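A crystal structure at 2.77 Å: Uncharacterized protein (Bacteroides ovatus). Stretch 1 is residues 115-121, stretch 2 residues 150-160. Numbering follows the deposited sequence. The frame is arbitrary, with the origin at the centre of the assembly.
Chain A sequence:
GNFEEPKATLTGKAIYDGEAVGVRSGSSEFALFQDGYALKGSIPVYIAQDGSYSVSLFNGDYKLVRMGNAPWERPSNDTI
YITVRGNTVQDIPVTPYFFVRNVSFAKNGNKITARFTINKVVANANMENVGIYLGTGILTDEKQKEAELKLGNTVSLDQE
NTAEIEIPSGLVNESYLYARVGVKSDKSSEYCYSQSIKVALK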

ATOM      1  N   ARG A 115      -5.986 -14.853   5.621  1.00 47.60           N
ATOM      2  CA  ARG A 115      -6.752 -15.189   4.418  1.00 47.26           C
ATOM      3  C   ARG A 115      -6.670 -13.988   3.481  1.00 50.43           C
ATOM      4  O   ARG A 115      -6.838 -12.849   3.925  1.00 50.84           O
ATOM      5  CB  ARG A 115      -8.183 -15.600   4.732  1.00 47.82           C
ATOM      6  CG  ARG A 115      -8.207 -16.820   5.634  1.00 61.26           C
ATOM      7  CD  ARG A 115      -9.593 -17.230   6.043  1.00 66.48           C
ATOM      8  NE  ARG A 115      -9.540 -18.105   7.212  1.00 75.27           N
ATOM      9  CZ  ARG A 115      -9.425 -19.427   7.169  1.00 98.72           C
ATOM     10  NH1 ARG A 115      -9.350 -20.059   5.999  1.00 92.03           N
ATOM     11  NH2 ARG A 115      -9.391 -20.131   8.294  1.00 89.39           N
ATOM     12  N   PHE A 116      -6.307 -14.228   2.217  1.00 44.30           N
ATOM     13  CA  PHE A 116      -6.063 -13.158   1.262  1.00 42.35           C
ATOM     14  C   PHE A 116      -6.190 -13.629  -0.192  1.00 46.38           C
ATOM     15  O   PHE A 116      -6.002 -14.809  -0.501  1.00 47.92           O
ATOM     16  CB  PHE A 116      -4.634 -12.596   1.488  1.00 42.00           C
ATOM     17  CG  PHE A 116      -3.566 -13.658   1.477  1.00 43.02           C
ATOM     18  CD1 PHE A 116      -3.266 -14.379   2.633  1.00 46.39           C
ATOM     19  CD2 PHE A 116      -2.890 -13.978   0.303  1.00 44.70           C
ATOM     20  CE1 PHE A 116      -2.303 -15.402   2.609  1.00 47.08           C
ATOM     21  CE2 PHE A 116      -1.908 -14.980   0.290  1.00 47.05           C
ATOM     22  CZ  PHE A 116      -1.615 -15.677   1.443  1.00 45.52           C
ATOM     23  N   THR A 117      -6.446 -12.671  -1.082  1.00 40.67           N
ATOM     24  CA  THR A 117      -6.546 -12.882  -2.515  1.00 40.46           C
ATOM     25  C   THR A 117      -5.523 -11.982  -3.195  1.00 40.97           C
ATOM     26  O   THR A 117      -5.264 -10.857  -2.731  1.00 38.05           O
ATOM     27  CB  THR A 117      -7.982 -12.612  -2.955  1.00 47.46           C
ATOM     28  OG1 THR A 117      -8.866 -13.386  -2.129  1.00 47.27           O
ATOM     29  CG2 THR A 117      -8.211 -12.900  -4.447  1.00 36.91           C
ATOM     30  N   ILE A 118      -4.908 -12.490  -4.275  1.00 38.27           N
ATOM     31  CA  ILE A 118      -3.852 -11.782  -5.036  1.00 36.97           C
ATOM     32  C   ILE A 118      -4.205 -11.790  -6.492  1.00 45.72           C
ATOM     33  O   ILE A 118      -4.538 -12.843  -7.048  1.00 49.49           O
ATOM     34  CB  ILE A 118      -2.442 -12.388  -4.803  1.00 38.55           C
ATOM     35  CG1 ILE A 118      -2.084 -12.379  -3.281  1.00 38.37           C
ATOM     36  CG2 ILE A 118      -1.377 -11.667  -5.641  1.00 38.57           C
ATOM     37  CD1 ILE A 118      -0.819 -13.094  -2.906  1.00 54.93           C
ATOM     38  N   ASN A 119      -4.127 -10.611  -7.126  1.00 42.98           N
ATOM     39  CA  ASN A 119      -4.400 -10.443  -8.560  1.00 43.80           C
ATOM     40  C   ASN A 119      -3.157 -10.017  -9.312  1.00 49.10           C
ATOM     41  O   ASN A 119      -2.386  -9.215  -8.788  1.00 49.74           O
ATOM     42  CB  ASN A 119      -5.498  -9.398  -8.765  1.00 43.02           C
ATOM     43  CG  ASN A 119      -6.817  -9.671  -8.046  1.00 58.76           C
ATOM     44  OD1 ASN A 119      -7.351  -8.800  -7.314  1.00 53.84           O
ATOM     45  ND2 ASN A 119      -7.347 -10.895  -8.174  1.00 34.73           N
ATOM     46  N   LYS A 120      -2.939 -10.552 -10.514  1.00 47.93           N
ATOM     47  CA  LYS A 120      -1.846 -10.098 -11.378  1.00 48.93           C
ATOM     48  C   LYS A 120      -2.491  -9.109 -12.323  1.00 59.10           C
ATOM     49  O   LYS A 120      -3.281  -9.520 -13.190  1.00 62.60           O
ATOM     50  CB  LYS A 120      -1.117 -11.260 -12.067  1.00 51.06           C
ATOM     51  CG  LYS A 120       0.053 -10.853 -12.972  1.00 57.88           C
ATOM     52  CD  LYS A 120       0.689 -12.086 -13.583  1.00 57.39           C
ATOM     53  CE  LYS A 120       1.729 -11.746 -14.580  1.00 64.90           C
ATOM     54  NZ  LYS A 120       2.392 -12.970 -15.092  1.00 76.73           N
ATOM     55  N   VAL A 121      -2.294  -7.799 -12.053  1.00 54.58           N
ATOM     56  CA  VAL A 121      -2.946  -6.707 -12.792  1.00 55.07           C
ATOM     57  C   VAL A 121      -2.130  -6.388 -14.086  1.00 58.88           C
ATOM     58  O   VAL A 121      -2.741  -6.235 -15.145  1.00 58.39           O
ATOM     59  CB  VAL A 121      -3.098  -5.477 -11.870  1.00 57.67           C
ATOM     60  CG1 VAL A 121      -3.807  -4.323 -12.576  1.00 58.76           C
ATOM     61  CG2 VAL A 121      -3.835  -5.850 -10.586  1.00 56.37           C
ATOM     62  N   LYS A 150       7.787 -15.572   4.522  1.00 43.61           N
ATOM     63  CA  LYS A 150       7.992 -15.454   3.075  1.00 42.69           C
ATOM     64  C   LYS A 150       7.438 -16.732   2.430  1.00 47.57           C
ATOM     65  O   LYS A 150       7.908 -17.826   2.734  1.00 49.66           O
ATOM     66  CB  LYS A 150       9.466 -15.202   2.751  1.00 47.11           C
ATOM     67  CG  LYS A 150      10.046 -13.939   3.407  1.00 56.19           C
ATOM     68  CD  LYS A 150      11.560 -13.678   3.170  1.00 65.76           C
ATOM     69  CE  LYS A 150      11.967 -13.268   1.774  1.00 83.26           C
ATOM     70  NZ  LYS A 150      13.426 -12.973   1.689  1.00105.07           N
ATOM     71  N   LEU A 151       6.384 -16.607   1.616  1.00 43.24           N
ATOM     72  CA  LEU A 151       5.660 -17.736   1.032  1.00 43.36           C
ATOM     73  C   LEU A 151       6.179 -18.167  -0.376  1.00 54.16           C
ATOM     74  O   LEU A 151       5.711 -19.197  -0.931  1.00 56.55           O
ATOM     75  CB  LEU A 151       4.174 -17.345   0.898  1.00 41.89           C
ATOM     76  CG  LEU A 151       3.417 -16.923   2.151  1.00 44.89           C
ATOM     77  CD1 LEU A 151       2.035 -16.536   1.817  1.00 44.52           C
ATOM     78  CD2 LEU A 151       3.365 -18.030   3.161  1.00 50.39           C
ATOM     79  N   GLY A 152       7.098 -17.381  -0.955  1.00 49.54           N
ATOM     80  CA  GLY A 152       7.608 -17.670  -2.288  1.00 49.06           C
ATOM     81  C   GLY A 152       6.845 -16.909  -3.347  1.00 51.80           C
ATOM     82  O   GLY A 152       6.177 -15.923  -3.037  1.00 53.05           O
ATOM     83  N   ASN A 153       6.926 -17.344  -4.597  1.00 46.57           N
ATOM     84  CA  ASN A 153       6.357 -16.608  -5.698  1.00 45.14           C
ATOM     85  C   ASN A 153       5.476 -17.453  -6.590  1.00 52.87           C
ATOM     86  O   ASN A 153       5.423 -17.176  -7.791  1.00 55.10           O
ATOM     87  CB  ASN A 153       7.511 -16.061  -6.519  1.00 47.30           C
ATOM     88  CG  ASN A 153       8.419 -17.078  -7.210  1.00 67.05           C
ATOM     89  OD1 ASN A 153       8.379 -18.298  -6.979  1.00 55.35           O
ATOM     90  ND2 ASN A 153       9.244 -16.584  -8.118  1.00 59.97           N
ATOM     91  N   THR A 154       4.808 -18.503  -6.039  1.00 50.72           N
ATOM     92  CA  THR A 154       3.920 -19.389  -6.817  1.00 50.71           C
ATOM     93  C   THR A 154       2.544 -19.457  -6.128  1.00 54.58           C
ATOM     94  O   THR A 154       1.804 -20.430  -6.290  1.00 55.79           O
ATOM     95  CB  THR A 154       4.529 -20.793  -7.006  1.00 56.32           C
ATOM     96  OG1 THR A 154       4.697 -21.405  -5.723  1.00 61.49           O
ATOM     97  CG2 THR A 154       5.840 -20.788  -7.806  1.00 49.33           C
ATOM     98  N   VAL A 155       2.190 -18.409  -5.374  1.00 49.57           N
ATOM     99  CA  VAL A 155       0.881 -18.334  -4.724  1.00 48.77           C
ATOM    100  C   VAL A 155      -0.193 -18.233  -5.832  1.00 51.97           C
ATOM    101  O   VAL A 155      -0.030 -17.441  -6.753  1.00 51.88           O
ATOM    102  CB  VAL A 155       0.804 -17.159  -3.707  1.00 50.76           C
ATOM    103  CG1 VAL A 155      -0.581 -17.059  -3.068  1.00 50.26           C
ATOM    104  CG2 VAL A 155       1.884 -17.292  -2.633  1.00 49.87           C
ATOM    105  N   SER A 156      -1.260 -19.069  -5.761  1.00 47.65           N
ATOM    106  CA  SER A 156      -2.352 -19.032  -6.735  1.00 46.07           C
ATOM    107  C   SER A 156      -3.042 -17.635  -6.726  1.00 49.04           C
ATOM    108  O   SER A 156      -3.078 -16.910  -5.713  1.00 47.16           O
ATOM    109  CB  SER A 156      -3.358 -20.141  -6.473  1.00 45.58           C
ATOM    110  OG  SER A 156      -3.887 -20.118  -5.167  1.00 43.22           O
ATOM    111  N   LEU A 157      -3.501 -17.245  -7.904  1.00 45.24           N
ATOM    112  CA  LEU A 157      -4.112 -15.957  -8.186  1.00 44.35           C
ATOM    113  C   LEU A 157      -5.632 -16.010  -8.231  1.00 49.86           C
ATOM    114  O   LEU A 157      -6.226 -17.084  -8.404  1.00 49.28           O
ATOM    115  CB  LEU A 157      -3.596 -15.498  -9.554  1.00 44.82           C
ATOM    116  CG  LEU A 157      -2.306 -14.684  -9.629  1.00 50.05           C
ATOM    117  CD1 LEU A 157      -1.243 -15.108  -8.620  1.00 48.69           C
ATOM    118  CD2 LEU A 157      -1.767 -14.697 -11.032  1.00 56.21           C
ATOM    119  N   ASP A 158      -6.259 -14.821  -8.091  1.00 47.97           N
ATOM    120  CA  ASP A 158      -7.701 -14.541  -8.201  1.00 50.17           C
ATOM    121  C   ASP A 158      -8.559 -15.549  -7.357  1.00 54.88           C
ATOM    122  O   ASP A 158      -9.654 -15.960  -7.776  1.00 56.47           O
ATOM    123  CB  ASP A 158      -8.132 -14.591  -9.689  1.00 53.05           C
ATOM    124  CG  ASP A 158      -7.335 -13.756 -10.677  1.00 68.11           C
ATOM    125  OD1 ASP A 158      -6.554 -12.884 -10.239  1.00 67.68           O
ATOM    126  OD2 ASP A 158      -7.496 -13.972 -11.892  1.00 86.44           O
ATOM    127  N   GLN A 159      -8.042 -15.925  -6.172  1.00 48.74           N
ATOM    128  CA  GLN A 159      -8.674 -16.877  -5.250  1.00 49.29           C
ATOM    129  C   GLN A 159      -8.087 -16.717  -3.868  1.00 50.68           C
ATOM    130  O   GLN A 159      -6.936 -16.255  -3.725  1.00 51.94           O
ATOM    131  CB  GLN A 159      -8.521 -18.337  -5.729  1.00 51.59           C
ATOM    132  CG  GLN A 159      -7.079 -18.847  -5.780  1.00 51.36           C
ATOM    133  CD  GLN A 159      -7.001 -20.159  -6.490  1.00 67.00           C
ATOM    134  OE1 GLN A 159      -7.260 -21.220  -5.934  1.00 62.77           O
ATOM    135  NE2 GLN A 159      -6.654 -20.104  -7.750  1.00 67.08           N
ATOM    136  N   GLU A 160      -8.878 -17.068  -2.855  1.00 42.35           N
ATOM    137  CA  GLU A 160      -8.453 -16.971  -1.478  1.00 39.86           C
ATOM    138  C   GLU A 160      -7.374 -18.010  -1.177  1.00 43.87           C
ATOM    139  O   GLU A 160      -7.441 -19.164  -1.625  1.00 44.05           O
ATOM    140  CB  GLU A 160      -9.653 -17.158  -0.515  1.00 42.52           C
ATOM    141  CG  GLU A 160      -9.293 -16.943   0.937  1.00 46.47           C
ATOM    142  CD  GLU A 160     -10.359 -17.338   1.929  1.00 76.37           C
ATOM    143  OE1 GLU A 160     -11.244 -16.499   2.222  1.00 82.33           O
ATOM    144  OE2 GLU A 160     -10.277 -18.474   2.454  1.00 66.37           O
TER

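A strand can hold an irregular segment against its flank without a full ladder of backbone hydrogen bonds, provided that apolar side chains fill the space between them and a few well-directed polar contacts join them. The pairing of residues 115-120, an extended strand, with the largely irregular segment 150-160 illustrates the principle, and together the two bury 539 Å² of surface.

The apolar centre is built from F116 and I118 on the strand and L151 and V155 on the segment. V155 points toward the strand, and its CG1 serves both partners, lying 4.0 Å from CD1 of I118 and 4.2 Å from CE2 of F116. I118, with chi1 in m and chi2 in t, is extended enough to carry CD1 to the valine, so that two branched side chains meet methyl to methyl. The phenylalanine reaches the same place by a different route. Its CA-to-CB bond points away from the segment, yet with chi1 at 53° the ring swings back: V155 CG1 lies at the ring edge, and CZ of F116 lies 3.8 Å from CD1 of L151, which itself points toward the strand. A long apolar side chain suits this position because its far end can reach L151 and V155 although its CA-to-CB bond points away. Both F116 and I118 are buried in the assembly, as befits residues with no polar side-chain atoms to satisfy.

Farther along the strand, L157 extends the apolar cover over an aliphatic portion of a charged residue. CD2 of L157 packs 3.6 Å from CB of K120, while the fully extended lysine chain leads its amine away from the contact. Thus the lysine contributes carbon near its backbone without drawing its charge into the interface.

The polar edge centres on D158, which hydrogen-bonds to both I118 and N119. The backbone N of D158 donates to O of I118 at 2.8 Å and a nearly straight 163°; the same carbonyl O of I118 receives a CA-H...O contact from CA of L157, 3.3 Å away. One residue along, ND2 of N119 donates to OD1 of D158 at 3.0 Å. Both side chains begin by pointing away and then bend back at their ends, so D158 is gripped through backbone and carboxylate together. An amide suits position 119 because its two ends can be used separately: ND2 binds the aspartate, while OD1 is hydrogen-bonded elsewhere in the structure.

Toward the other end of the strand, T117 rests its CG2 3.5 Å from the backbone N of Q159, a small branched side chain whose methyl packs against the backbone of the segment. The Q159 side chain instead turns back on its own segment, where NE2 of Q159 donates to O of L157 at 3.1 Å. Next along, CA of E160 makes a CA-H...O contact of 3.4 Å with O of F116. At the outer margin, R115 and E160 form a long salt bridge, NH1 of R115 to OE2 of E160 at 4.0 Å, an electrostatic supplement to the tighter contacts farther in.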